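Local coordinates for protein GDP-mannose-dependent alpha-(1-6)-phosphatidylinositol monomannoside mannosyltransferase (Corynebacterium glutamicum, PDB 3OKP) that is a two-domain glycosyltransferase of the GT-B fold, modelled here with guanosine-5'-diphosphate-alpha-D-mannose bound, at residues A[4-9]-A[36-41]; A[221-226]-A[336-341]; A[142-147]-A[163-168]. All blocks are in the same frame, centred on the assembly; numbering follows the deposited sequence.

Interaction 1 of 3, residues A[4-9]-A[36-41]; sequences SRKTLV and SIVVFA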
ATOM      1  N   SER A   4       9.095  -0.760  28.856  1.00 19.45           N
ATOM      2  CA  SER A   4       8.714  -0.515  27.435  1.00 18.65           C
ATOM      3  C   SER A   4       9.465   0.684  26.859  1.00 17.89           C
ATOM      4  O   SER A   4       9.568   1.732  27.498  1.00 18.26           O
ATOM      5  CB  SER A   4       7.200  -0.301  27.317  1.00 18.54           C
ATOM      6  OG  SER A   4       6.840   0.200  26.037  1.00 18.28           O
ATOM      7  N   ARG A   5       9.990   0.516  25.651  1.00 16.96           N
ATOM      8  CA  ARG A   5      10.640   1.613  24.940  1.00 16.17           C
ATOM      9  C   ARG A   5       9.600   2.568  24.355  1.00 15.51           C
ATOM     10  O   ARG A   5       8.573   2.136  23.819  1.00 15.24           O
ATOM     11  CB  ARG A   5      11.561   1.074  23.844  1.00 15.96           C
ATOM     12  CG  ARG A   5      12.775   0.313  24.372  1.00 16.36           C
ATOM     13  CD  ARG A   5      13.621  -0.263  23.244  1.00 16.21           C
ATOM     14  NE  ARG A   5      14.186   0.777  22.382  1.00 15.87           N
ATOM     15  CZ  ARG A   5      15.326   1.423  22.618  1.00 15.90           C
ATOM     16  NH1 ARG A   5      16.046   1.151  23.698  1.00 16.30           N
ATOM     17  NH2 ARG A   5      15.747   2.350  21.767  1.00 15.22           N
ATOM     18  N   LYS A   6       9.879   3.862  24.468  1.00 15.14           N
ATOM     19  CA  LYS A   6       8.973   4.917  24.024  1.00 14.60           C
ATOM     20  C   LYS A   6       9.428   5.481  22.679  1.00 13.64           C
ATOM     21  O   LYS A   6      10.622   5.699  22.461  1.00 13.48           O
ATOM     22  CB  LYS A   6       8.927   6.026  25.075  1.00 15.21           C
ATOM     23  CG  LYS A   6       7.671   6.879  25.067  1.00 16.22           C
ATOM     24  CD  LYS A   6       7.510   7.558  26.421  1.00 18.80           C
ATOM     25  CE  LYS A   6       6.388   8.582  26.422  1.00 19.41           C
ATOM     26  NZ  LYS A   6       6.356   9.331  27.716  1.00 20.11           N
ATOM     27  N   THR A   7       8.465   5.717  21.789  1.00 12.70           N
ATOM     28  CA  THR A   7       8.756   6.149  20.423  1.00 11.86           C
ATOM     29  C   THR A   7       8.144   7.510  20.098  1.00 11.50           C
ATOM     30  O   THR A   7       6.958   7.748  20.346  1.00 11.34           O
ATOM     31  CB  THR A   7       8.260   5.111  19.384  1.00 11.57           C
ATOM     32  OG1 THR A   7       8.802   3.823  19.694  1.00 11.91           O
ATOM     33  CG2 THR A   7       8.678   5.506  17.966  1.00 10.84           C
ATOM     34  N   LEU A   8       8.972   8.395  19.546  1.00 11.07           N
ATOM     35  CA  LEU A   8       8.496   9.640  18.958  1.00 10.80           C
ATOM     36  C   LEU A   8       8.450   9.487  17.442  1.00 10.43           C
ATOM     37  O   LEU A   8       9.472   9.208  16.808  1.00 10.59           O
ATOM     38  CB  LEU A   8       9.388  10.823  19.354  1.00 10.98           C
ATOM     39  CG  LEU A   8       9.055  12.206  18.775  1.00 10.99           C
ATOM     40  CD1 LEU A   8       7.725  12.734  19.310  1.00 11.04           C
ATOM     41  CD2 LEU A   8      10.177  13.190  19.060  1.00 11.24           C
ATOM     42  N   VAL A   9       7.259   9.652  16.875  1.00 10.05           N
ATOM     43  CA  VAL A   9       7.068   9.610  15.427  1.00  9.85           C
ATOM     44  C   VAL A   9       7.143  11.033  14.875  1.00  9.79           C
ATOM     45  O   VAL A   9       6.337  11.893  15.245  1.00 10.09           O
ATOM     46  CB  VAL A   9       5.716   8.948  15.040  1.00  9.67           C
ATOM     47  CG1 VAL A   9       5.568   8.858  13.523  1.00  9.70           C
ATOM     48  CG2 VAL A   9       5.585   7.563  15.674  1.00  9.83           C
ATOM     49  N   SER A  36       3.099   4.231  24.770  1.00 14.49           N
ATOM     50  CA  SER A  36       4.491   4.175  24.309  1.00 14.38           C
ATOM     51  C   SER A  36       4.728   4.960  23.012  1.00 13.72           C
ATOM     52  O   SER A  36       5.814   4.897  22.430  1.00 13.53           O
ATOM     53  CB  SER A  36       4.943   2.715  24.140  1.00 14.55           C
ATOM     54  OG  SER A  36       4.477   2.162  22.916  1.00 14.73           O
ATOM     55  N   ILE A  37       3.713   5.704  22.574  1.00 13.37           N
ATOM     56  CA  ILE A  37       3.771   6.450  21.319  1.00 12.82           C
ATOM     57  C   ILE A  37       3.483   7.933  21.531  1.00 12.58           C
ATOM     58  O   ILE A  37       2.510   8.295  22.202  1.00 12.81           O
ATOM     59  CB  ILE A  37       2.755   5.897  20.273  1.00 12.94           C
ATOM     60  CG1 ILE A  37       3.095   4.453  19.866  1.00 13.33           C
ATOM     61  CG2 ILE A  37       2.658   6.830  19.052  1.00 12.72           C
ATOM     62  CD1 ILE A  37       4.281   4.305  18.898  1.00 14.26           C
ATOM     63  N   VAL A  38       4.342   8.778  20.959  1.00 11.69           N
ATOM     64  CA  VAL A  38       4.087  10.214  20.845  1.00 11.23           C
ATOM     65  C   VAL A  38       4.330  10.618  19.387  1.00 10.46           C
ATOM     66  O   VAL A  38       5.284  10.152  18.766  1.00 10.10           O
ATOM     67  CB  VAL A  38       4.996  11.062  21.784  1.00 11.47           C
ATOM     68  CG1 VAL A  38       4.596  12.537  21.737  1.00 11.49           C
ATOM     69  CG2 VAL A  38       4.938  10.550  23.225  1.00 12.12           C
ATOM     70  N   VAL A  39       3.459  11.465  18.844  1.00 10.18           N
ATOM     71  CA  VAL A  39       3.613  11.954  17.471  1.00  9.81           C
ATOM     72  C   VAL A  39       3.968  13.439  17.459  1.00  9.86           C
ATOM     73  O   VAL A  39       3.391  14.230  18.209  1.00 10.06           O
ATOM     74  CB  VAL A  39       2.344  11.698  16.608  1.00  9.91           C
ATOM     75  CG1 VAL A  39       2.523  12.236  15.183  1.00  9.51           C
ATOM     76  CG2 VAL A  39       2.010  10.208  16.568  1.00  9.74           C
ATOM     77  N   PHE A  40       4.937  13.789  16.617  1.00  9.59           N
ATOM     78  CA  PHE A  40       5.307  15.173  16.327  1.00  9.77           C
ATOM     79  C   PHE A  40       5.018  15.415  14.841  1.00  9.94           C
ATOM     80  O   PHE A  40       5.737  14.923  13.966  1.00  9.42           O
ATOM     81  CB  PHE A  40       6.788  15.404  16.675  1.00  9.72           C
ATOM     82  CG  PHE A  40       7.278  16.816  16.444  1.00  9.99           C
ATOM     83  CD1 PHE A  40       6.547  17.917  16.891  1.00 10.30           C
ATOM     84  CD2 PHE A  40       8.500  17.039  15.804  1.00  9.94           C
ATOM     85  CE1 PHE A  40       7.010  19.218  16.685  1.00 10.41           C
ATOM     86  CE2 PHE A  40       8.976  18.333  15.594  1.00  9.55           C
ATOM     87  CZ  PHE A  40       8.229  19.426  16.033  1.00 10.06           C
ATOM     88  N   ALA A  41       3.942  16.153  14.567  1.00 10.38           N
ATOM     89  CA  ALA A  41       3.437  16.307  13.201  1.00 10.75           C
ATOM     90  C   ALA A  41       3.151  17.758  12.816  1.00 11.41           C
ATOM     91  O   ALA A  41       2.794  18.575  13.661  1.00 11.56           O
ATOM     92  CB  ALA A  41       2.188  15.448  13.002  1.00 10.52           C
TER
HETATM   93  O   HOH W   1       7.188   2.497  21.361  1.00  8.92           O
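Leu-8 and Val-38 meet with matching first torsions: CG of Leu-8 (chi1 178°) and CG1 of Val-38 (chi1 -174°) each stand anti to their own backbone N. From there CD1 of Leu-8 lies 4.0 Å from CG1 of Val-38 and 3.9 Å from CB of Phe-40, bridging two residues of the partner strand. On the face with Thr-7 and Val-9, CB of Val-9 comes within 4.2 Å of CG2 of Val-39. Parallel pairing sets this register: Thr-7 N donates to Ser-36 O and Val-38 N to Thr-7 O, then Val-9 N to Val-38 O and, at 2.7 Å and nearly straight (175°), Phe-40 N to Val-9 O. At the Ser-36 end a water joins the two segments, accepting from Thr-7 OG1 (2.7 Å) while donating to Arg-5 O (2.8 Å) and Ser-36 O (3.0 Å); Thr-7 OG1 also bonds Asn-89. The strands belong to the beta-alpha-beta unit of strand 7-11, helix 20-29 and strand 37-42, inside a parallel Rossmann-like sheet. Strands 59-63 and 89-92 flank the pair, helix 72-84 covers Leu-8 and Phe-40, and Leu-376 of helix 365-377 touches Thr-7.

Interaction 2 of 3, residues A[221-226]-A[336-341]; sequences PQVIAA and ELLIEL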
ATOM      1  N   PRO A 221     -11.884  -9.087 -25.696  1.00  9.44           N
ATOM      2  CA  PRO A 221     -12.529  -9.748 -26.844  1.00  9.78           C
ATOM      3  C   PRO A 221     -12.440 -11.280 -26.826  1.00  9.79           C
ATOM      4  O   PRO A 221     -13.442 -11.950 -27.086  1.00  9.84           O
ATOM      5  CB  PRO A 221     -11.786  -9.165 -28.050  1.00 10.21           C
ATOM      6  CG  PRO A 221     -11.387  -7.799 -27.593  1.00 10.47           C
ATOM      7  CD  PRO A 221     -11.013  -7.980 -26.138  1.00  9.69           C
ATOM      8  N   GLN A 222     -11.267 -11.828 -26.510  1.00  9.65           N
ATOM      9  CA  GLN A 222     -11.120 -13.287 -26.416  1.00  9.79           C
ATOM     10  C   GLN A 222     -11.892 -13.871 -25.235  1.00  9.00           C
ATOM     11  O   GLN A 222     -12.511 -14.930 -25.362  1.00  9.03           O
ATOM     12  CB  GLN A 222      -9.648 -13.701 -26.357  1.00 10.05           C
ATOM     13  CG  GLN A 222      -8.962 -13.718 -27.716  1.00 11.95           C
ATOM     14  CD  GLN A 222      -7.498 -14.089 -27.616  1.00 14.38           C
ATOM     15  OE1 GLN A 222      -6.623 -13.224 -27.685  1.00 15.77           O
ATOM     16  NE2 GLN A 222      -7.221 -15.374 -27.434  1.00 14.93           N
ATOM     17  N   VAL A 223     -11.858 -13.173 -24.098  1.00  8.21           N
ATOM     18  CA  VAL A 223     -12.612 -13.587 -22.909  1.00  7.81           C
ATOM     19  C   VAL A 223     -14.109 -13.648 -23.223  1.00  7.81           C
ATOM     20  O   VAL A 223     -14.769 -14.652 -22.942  1.00  7.73           O
ATOM     21  CB  VAL A 223     -12.345 -12.657 -21.691  1.00  7.45           C
ATOM     22  CG1 VAL A 223     -13.186 -13.075 -20.484  1.00  7.37           C
ATOM     23  CG2 VAL A 223     -10.859 -12.656 -21.322  1.00  7.15           C
ATOM     24  N   ILE A 224     -14.625 -12.578 -23.826  1.00  7.93           N
ATOM     25  CA  ILE A 224     -16.041 -12.468 -24.191  1.00  8.22           C
ATOM     26  C   ILE A 224     -16.460 -13.558 -25.178  1.00  8.45           C
ATOM     27  O   ILE A 224     -17.550 -14.114 -25.060  1.00  8.46           O
ATOM     28  CB  ILE A 224     -16.375 -11.061 -24.768  1.00  8.38           C
ATOM     29  CG1 ILE A 224     -16.146  -9.986 -23.702  1.00  8.50           C
ATOM     30  CG2 ILE A 224     -17.818 -11.000 -25.284  1.00  8.59           C
ATOM     31  CD1 ILE A 224     -15.929  -8.598 -24.261  1.00  9.48           C
ATOM     32  N   ALA A 225     -15.596 -13.861 -26.146  1.00  8.70           N
ATOM     33  CA  ALA A 225     -15.895 -14.905 -27.128  1.00  9.15           C
ATOM     34  C   ALA A 225     -16.134 -16.253 -26.441  1.00  9.17           C
ATOM     35  O   ALA A 225     -17.076 -16.971 -26.783  1.00  9.20           O
ATOM     36  CB  ALA A 225     -14.781 -15.008 -28.166  1.00  9.44           C
ATOM     37  N   ALA A 226     -15.298 -16.568 -25.452  1.00  9.04           N
ATOM     38  CA  ALA A 226     -15.410 -17.820 -24.701  1.00  9.20           C
ATOM     39  C   ALA A 226     -16.559 -17.789 -23.691  1.00  9.09           C
ATOM     40  O   ALA A 226     -17.282 -18.776 -23.533  1.00  9.29           O
ATOM     41  CB  ALA A 226     -14.096 -18.132 -24.001  1.00  9.02           C
ATOM     42  N   GLU A 336      -6.053 -15.943 -21.934  1.00 11.19           N
ATOM     43  CA  GLU A 336      -5.984 -17.386 -21.669  1.00 11.50           C
ATOM     44  C   GLU A 336      -6.100 -17.694 -20.174  1.00 10.92           C
ATOM     45  O   GLU A 336      -6.886 -18.560 -19.775  1.00 10.67           O
ATOM     46  CB  GLU A 336      -4.686 -17.973 -22.235  1.00 11.86           C
ATOM     47  CG  GLU A 336      -4.560 -19.486 -22.118  1.00 12.84           C
ATOM     48  CD  GLU A 336      -3.288 -20.012 -22.758  1.00 13.70           C
ATOM     49  OE1 GLU A 336      -2.213 -19.883 -22.141  1.00 15.96           O
ATOM     50  OE2 GLU A 336      -3.363 -20.562 -23.877  1.00 16.12           O
ATOM     51  N   LEU A 337      -5.316 -16.981 -19.366  1.00 10.47           N
ATOM     52  CA  LEU A 337      -5.378 -17.073 -17.905  1.00 10.08           C
ATOM     53  C   LEU A 337      -6.767 -16.756 -17.353  1.00  9.42           C
ATOM     54  O   LEU A 337      -7.259 -17.453 -16.465  1.00  9.41           O
ATOM     55  CB  LEU A 337      -4.334 -16.145 -17.265  1.00 10.04           C
ATOM     56  CG  LEU A 337      -3.056 -16.699 -16.613  1.00 11.50           C
ATOM     57  CD1 LEU A 337      -2.686 -18.112 -17.057  1.00 12.16           C
ATOM     58  CD2 LEU A 337      -1.880 -15.750 -16.816  1.00 11.79           C
ATOM     59  N   LEU A 338      -7.391 -15.703 -17.877  1.00  8.75           N
ATOM     60  CA  LEU A 338      -8.734 -15.311 -17.442  1.00  8.15           C
ATOM     61  C   LEU A 338      -9.792 -16.378 -17.761  1.00  8.10           C
ATOM     62  O   LEU A 338     -10.567 -16.756 -16.884  1.00  7.96           O
ATOM     63  CB  LEU A 338      -9.122 -13.941 -18.015  1.00  7.85           C
ATOM     64  CG  LEU A 338      -8.438 -12.731 -17.360  1.00  7.47           C
ATOM     65  CD1 LEU A 338      -8.522 -11.488 -18.246  1.00  7.54           C
ATOM     66  CD2 LEU A 338      -9.014 -12.448 -15.968  1.00  6.75           C
ATOM     67  N   ILE A 339      -9.803 -16.865 -19.000  1.00  8.34           N
ATOM     68  CA  ILE A 339     -10.743 -17.913 -19.423  1.00  8.52           C
ATOM     69  C   ILE A 339     -10.524 -19.214 -18.639  1.00  9.08           C
ATOM     70  O   ILE A 339     -11.486 -19.820 -18.156  1.00  8.87           O
ATOM     71  CB  ILE A 339     -10.651 -18.194 -20.946  1.00  8.98           C
ATOM     72  CG1 ILE A 339     -11.035 -16.945 -21.756  1.00  8.62           C
ATOM     73  CG2 ILE A 339     -11.542 -19.385 -21.340  1.00  8.69           C
ATOM     74  CD1 ILE A 339     -10.520 -16.964 -23.197  1.00  8.76           C
ATOM     75  N   GLU A 340      -9.261 -19.619 -18.509  1.00  9.51           N
ATOM     76  CA  GLU A 340      -8.883 -20.827 -17.764  1.00 10.59           C
ATOM     77  C   GLU A 340      -9.411 -20.801 -16.323  1.00 10.41           C
ATOM     78  O   GLU A 340      -9.996 -21.782 -15.851  1.00 10.68           O
ATOM     79  CB  GLU A 340      -7.360 -21.018 -17.790  1.00 10.50           C
ATOM     80  CG  GLU A 340      -6.873 -22.387 -17.305  1.00 12.34           C
ATOM     81  CD  GLU A 340      -5.357 -22.539 -17.357  1.00 12.47           C
ATOM     82  OE1 GLU A 340      -4.634 -21.519 -17.337  1.00 14.48           O
ATOM     83  OE2 GLU A 340      -4.886 -23.692 -17.412  1.00 15.85           O
ATOM     84  N   LEU A 341      -9.221 -19.674 -15.641  1.00 10.25           N
ATOM     85  CA  LEU A 341      -9.695 -19.513 -14.266  1.00 10.31           C
ATOM     86  C   LEU A 341     -11.214 -19.433 -14.155  1.00 10.07           C
ATOM     87  O   LEU A 341     -11.803 -20.057 -13.272  1.00 10.22           O
ATOM     88  CB  LEU A 341      -9.044 -18.300 -13.595  1.00 10.12           C
ATOM     89  CG  LEU A 341      -7.619 -18.448 -13.060  1.00 11.10           C
ATOM     90  CD1 LEU A 341      -7.190 -17.153 -12.377  1.00 11.97           C
ATOM     91  CD2 LEU A 341      -7.497 -19.632 -12.098  1.00 11.99           C
TER
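Ile-339 carries most of this contact, its side chain set against the surface formed by Gln-222, Val-223 and Ala-226. Each of its branches has a partner: CD1 comes 3.6 Å from the carbonyl O of Gln-222 and 3.8 Å from CB of Ala-226, CG2 lies 3.9 Å from that same Ala-226 CB, and CG1 rests 3.9 Å from CA of Val-223. The isoleucine thus reaches the opposing backbone itself, at Gln-222 O and Val-223 CA. A second, smaller meeting lies beside it, where CG2 of Val-223 touches both CB and CD1 of Leu-338, each at 4.0 Å, with the two side chains crossing at a slant. No hydrogen bond spans the contact; Gln-222 O, which CD1 approaches, accepts from Ala-226 N within its own helix.

Torsions explain the reach of Ile-339. CG1 is anti to the carbonyl carbon (chi1 -62°), and CD1 is then carried outward in an extended arrangement (chi2 160°). The axes of the two helical segments pass 9.2 Å apart, 27° from parallel. Further out, Val-223 also touches Ser-335 and Leu-342 of helix 331-342 as well as Ala-230. Helices 213-226 and 331-342 thus lie side by side in the second Rossmann-like domain, and Leu-338 leads on to the sheet by touching Ile-275 of strand 275-278.

Interaction 3 of 3, residues A[142-147]-A[163-168]; sequences DVLTYI and PTFEHL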
ATOM      1  N   ASP A 142      19.629   3.945  12.322  1.00 15.13           N
ATOM      2  CA  ASP A 142      19.953   2.599  12.788  1.00 14.99           C
ATOM      3  C   ASP A 142      19.146   1.530  12.057  1.00 14.47           C
ATOM      4  O   ASP A 142      19.664   0.454  11.749  1.00 14.79           O
ATOM      5  CB  ASP A 142      19.737   2.494  14.300  1.00 15.12           C
ATOM      6  CG  ASP A 142      20.529   3.532  15.073  1.00 15.31           C
ATOM      7  OD1 ASP A 142      21.771   3.551  14.944  1.00 16.32           O
ATOM      8  OD2 ASP A 142      19.911   4.334  15.802  1.00 14.68           O
ATOM      9  N   VAL A 143      17.878   1.833  11.792  1.00 13.45           N
ATOM     10  CA  VAL A 143      16.983   0.907  11.105  1.00 13.02           C
ATOM     11  C   VAL A 143      16.279   1.614   9.951  1.00 12.37           C
ATOM     12  O   VAL A 143      15.557   2.589  10.159  1.00 11.86           O
ATOM     13  CB  VAL A 143      15.919   0.301  12.062  1.00 12.83           C
ATOM     14  CG1 VAL A 143      15.017  -0.680  11.311  1.00 12.92           C
ATOM     15  CG2 VAL A 143      16.577  -0.394  13.253  1.00 13.45           C
ATOM     16  N   LEU A 144      16.504   1.127   8.736  1.00 12.34           N
ATOM     17  CA  LEU A 144      15.781   1.631   7.578  1.00 11.92           C
ATOM     18  C   LEU A 144      14.766   0.595   7.115  1.00 11.64           C
ATOM     19  O   LEU A 144      15.132  -0.531   6.765  1.00 11.98           O
ATOM     20  CB  LEU A 144      16.736   1.997   6.440  1.00 12.36           C
ATOM     21  CG  LEU A 144      16.084   2.805   5.313  1.00 13.05           C
ATOM     22  CD1 LEU A 144      16.129   4.304   5.614  1.00 12.71           C
ATOM     23  CD2 LEU A 144      16.742   2.504   3.983  1.00 14.39           C
ATOM     24  N   THR A 145      13.491   0.971   7.124  1.00 10.89           N
ATOM     25  CA  THR A 145      12.442   0.056   6.674  1.00 10.52           C
ATOM     26  C   THR A 145      12.091   0.270   5.199  1.00 10.45           C
ATOM     27  O   THR A 145      12.229   1.376   4.673  1.00 10.19           O
ATOM     28  CB  THR A 145      11.173   0.086   7.571  1.00 10.24           C
ATOM     29  OG1 THR A 145      10.323   1.177   7.200  1.00  9.92           O
ATOM     30  CG2 THR A 145      11.538   0.177   9.058  1.00  9.73           C
ATOM     31  N   TYR A 146      11.657  -0.807   4.548  1.00 10.36           N
ATOM     32  CA  TYR A 146      11.323  -0.795   3.127  1.00 10.60           C
ATOM     33  C   TYR A 146      10.048  -1.605   2.890  1.00 10.62           C
ATOM     34  O   TYR A 146       9.732  -2.510   3.662  1.00 10.68           O
ATOM     35  CB  TYR A 146      12.490  -1.352   2.297  1.00 10.81           C
ATOM     36  CG  TYR A 146      12.867  -2.786   2.624  1.00 11.15           C
ATOM     37  CD1 TYR A 146      12.266  -3.854   1.957  1.00 11.63           C
ATOM     38  CD2 TYR A 146      13.828  -3.077   3.594  1.00 11.23           C
ATOM     39  CE1 TYR A 146      12.605  -5.175   2.249  1.00 12.03           C
ATOM     40  CE2 TYR A 146      14.176  -4.398   3.894  1.00 11.30           C
ATOM     41  CZ  TYR A 146      13.558  -5.438   3.216  1.00 12.07           C
ATOM     42  OH  TYR A 146      13.891  -6.745   3.499  1.00 12.80           O
ATOM     43  N   ILE A 147       9.329  -1.283   1.817  1.00 10.94           N
ATOM     44  CA  ILE A 147       8.034  -1.914   1.528  1.00 11.25           C
ATOM     45  C   ILE A 147       8.123  -3.213   0.703  1.00 11.49           C
ATOM     46  O   ILE A 147       7.269  -4.091   0.831  1.00 11.58           O
ATOM     47  CB  ILE A 147       7.021  -0.915   0.884  1.00 11.19           C
ATOM     48  CG1 ILE A 147       7.469  -0.496  -0.524  1.00 11.88           C
ATOM     49  CG2 ILE A 147       6.808   0.300   1.801  1.00 10.95           C
ATOM     50  CD1 ILE A 147       6.392   0.211  -1.345  1.00 12.29           C
ATOM     51  N   PRO A 163      22.900   1.266   8.226  1.00 19.36           N
ATOM     52  CA  PRO A 163      21.666   0.826   8.874  1.00 18.75           C
ATOM     53  C   PRO A 163      21.366  -0.654   8.651  1.00 18.76           C
ATOM     54  O   PRO A 163      21.881  -1.256   7.705  1.00 19.09           O
ATOM     55  CB  PRO A 163      20.590   1.687   8.202  1.00 18.18           C
ATOM     56  CG  PRO A 163      21.133   2.011   6.866  1.00 18.50           C
ATOM     57  CD  PRO A 163      22.636   1.955   6.946  1.00 19.08           C
ATOM     58  N   THR A 164      20.553  -1.227   9.535  1.00 18.31           N
ATOM     59  CA  THR A 164      19.944  -2.533   9.299  1.00 18.31           C
ATOM     60  C   THR A 164      18.661  -2.318   8.498  1.00 17.38           C
ATOM     61  O   THR A 164      17.898  -1.392   8.777  1.00 16.72           O
ATOM     62  CB  THR A 164      19.612  -3.273  10.613  1.00 18.56           C
ATOM     63  OG1 THR A 164      18.710  -2.482  11.397  1.00 18.81           O
ATOM     64  CG2 THR A 164      20.876  -3.547  11.417  1.00 19.26           C
ATOM     65  N   PHE A 165      18.434  -3.169   7.504  1.00 17.15           N
ATOM     66  CA  PHE A 165      17.273  -3.029   6.627  1.00 16.60           C
ATOM     67  C   PHE A 165      16.166  -4.008   7.009  1.00 16.34           C
ATOM     68  O   PHE A 165      16.399  -5.218   7.089  1.00 16.64           O
ATOM     69  CB  PHE A 165      17.681  -3.194   5.161  1.00 16.91           C
ATOM     70  CG  PHE A 165      18.651  -2.147   4.679  1.00 17.30           C
ATOM     71  CD1 PHE A 165      18.192  -0.965   4.107  1.00 16.79           C
ATOM     72  CD2 PHE A 165      20.025  -2.345   4.796  1.00 17.90           C
ATOM     73  CE1 PHE A 165      19.089   0.002   3.656  1.00 17.31           C
ATOM     74  CE2 PHE A 165      20.927  -1.382   4.353  1.00 18.04           C
ATOM     75  CZ  PHE A 165      20.458  -0.206   3.782  1.00 17.47           C
ATOM     76  N   GLU A 166      14.970  -3.473   7.250  1.00 15.61           N
ATOM     77  CA  GLU A 166      13.838  -4.267   7.728  1.00 15.61           C
ATOM     78  C   GLU A 166      12.609  -4.113   6.833  1.00 15.07           C
ATOM     79  O   GLU A 166      12.226  -2.998   6.478  1.00 14.59           O
ATOM     80  CB  GLU A 166      13.480  -3.881   9.168  1.00 15.67           C
ATOM     81  CG  GLU A 166      14.565  -4.166  10.204  1.00 16.79           C
ATOM     82  CD  GLU A 166      14.627  -5.628  10.630  1.00 18.86           C
ATOM     83  OE1 GLU A 166      13.704  -6.404  10.295  1.00 19.74           O
ATOM     84  OE2 GLU A 166      15.608  -6.000  11.306  1.00 19.68           O
ATOM     85  N   HIS A 167      11.997  -5.239   6.476  1.00 14.94           N
ATOM     86  CA  HIS A 167      10.801  -5.248   5.636  1.00 14.68           C
ATOM     87  C   HIS A 167       9.570  -4.821   6.441  1.00 14.12           C
ATOM     88  O   HIS A 167       9.101  -5.555   7.316  1.00 14.22           O
ATOM     89  CB  HIS A 167      10.603  -6.638   5.008  1.00 15.16           C
ATOM     90  CG  HIS A 167       9.525  -6.695   3.965  1.00 15.58           C
ATOM     91  ND1 HIS A 167       8.598  -7.715   3.911  1.00 16.25           N
ATOM     92  CD2 HIS A 167       9.229  -5.864   2.937  1.00 15.69           C
ATOM     93  CE1 HIS A 167       7.780  -7.511   2.893  1.00 16.61           C
ATOM     94  NE2 HIS A 167       8.139  -6.392   2.289  1.00 16.39           N
ATOM     95  N   LEU A 168       9.062  -3.624   6.155  1.00 13.52           N
ATOM     96  CA  LEU A 168       7.873  -3.117   6.840  1.00 13.03           C
ATOM     97  C   LEU A 168       6.861  -2.490   5.871  1.00 13.01           C
ATOM     98  O   LEU A 168       6.688  -1.265   5.847  1.00 12.99           O
ATOM     99  CB  LEU A 168       8.253  -2.142   7.966  1.00 12.72           C
ATOM    100  CG  LEU A 168       7.210  -1.898   9.068  1.00 12.48           C
ATOM    101  CD1 LEU A 168       7.010  -3.129   9.938  1.00 12.17           C
ATOM    102  CD2 LEU A 168       7.586  -0.693   9.923  1.00 12.20           C
TER
HETATM  103  O   HOH W   2       8.958   1.108   4.986  1.00  6.74           O
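The carbonyl O of Asp-142 is gripped twice by Thr-164, by its backbone N at 2.9 Å and by its hydroxyl OG1 at 3.1 Å, the two donors arriving from opposite faces of the carbonyl plane. At the other end of the strands the His-167 ring reaches across to Ile-147: NE2 donates to Ile-147 O at 2.9 Å, but the bond is bent (136° at the hydrogen) and the donor stands above the carbonyl plane, 61° out of it. Between these ends the regular parallel ladder runs from Leu-144 N to Thr-164 O through to Leu-168 N to Tyr-146 O.

CG of Tyr-146 sits between its backbone N and carbonyl carbon (chi1 61°), and the ring lies across the partner strand, with CA of His-167 over one face, 3.8 Å from the centroid, a CH-pi contact. Phe-165 O lies at the edge of that ring, in its plane. Alongside, Leu-144 CD2 packs 3.4 Å from CE1 of Phe-165. On the other face of the sheet, CG1 of Val-143 meets CG of Glu-166 at 3.7 Å, and Thr-145 CB meets Leu-168 CB.

Helix 149-159 covers the Tyr-146 and Phe-165 face, Gln-149 bonding the tyrosine OH. Helix 365-377 touches Val-143 and Leu-168 on the opposite face, strand 112-116 pairs with the other side of strand 143-146, and strand 164-167 forms the sheet's edge.

In the fold
Interactions 1 and 3 belong to one seven-stranded parallel sheet of the first domain, their centres 18 Å apart; each joins the strands of a beta-alpha-beta unit. Strands 37-42 and 7-11 are second and third in the sheet, counting from strand 59-63, and strands 143-146 and 164-167 end it at the far edge. Helix 365-377, from the end of the chain, touches both. Interaction 2 lies in the second domain, its centre 51 Å from that of interaction 1 and 41 Å from that of interaction 3, across the chain's centre from both. The bound guanosine-5'-diphosphate-alpha-D-mannose is held by fifteen residues that fall between 205 and 298; of interaction 3, the Ile-147 side chain comes within about 8 Å of it.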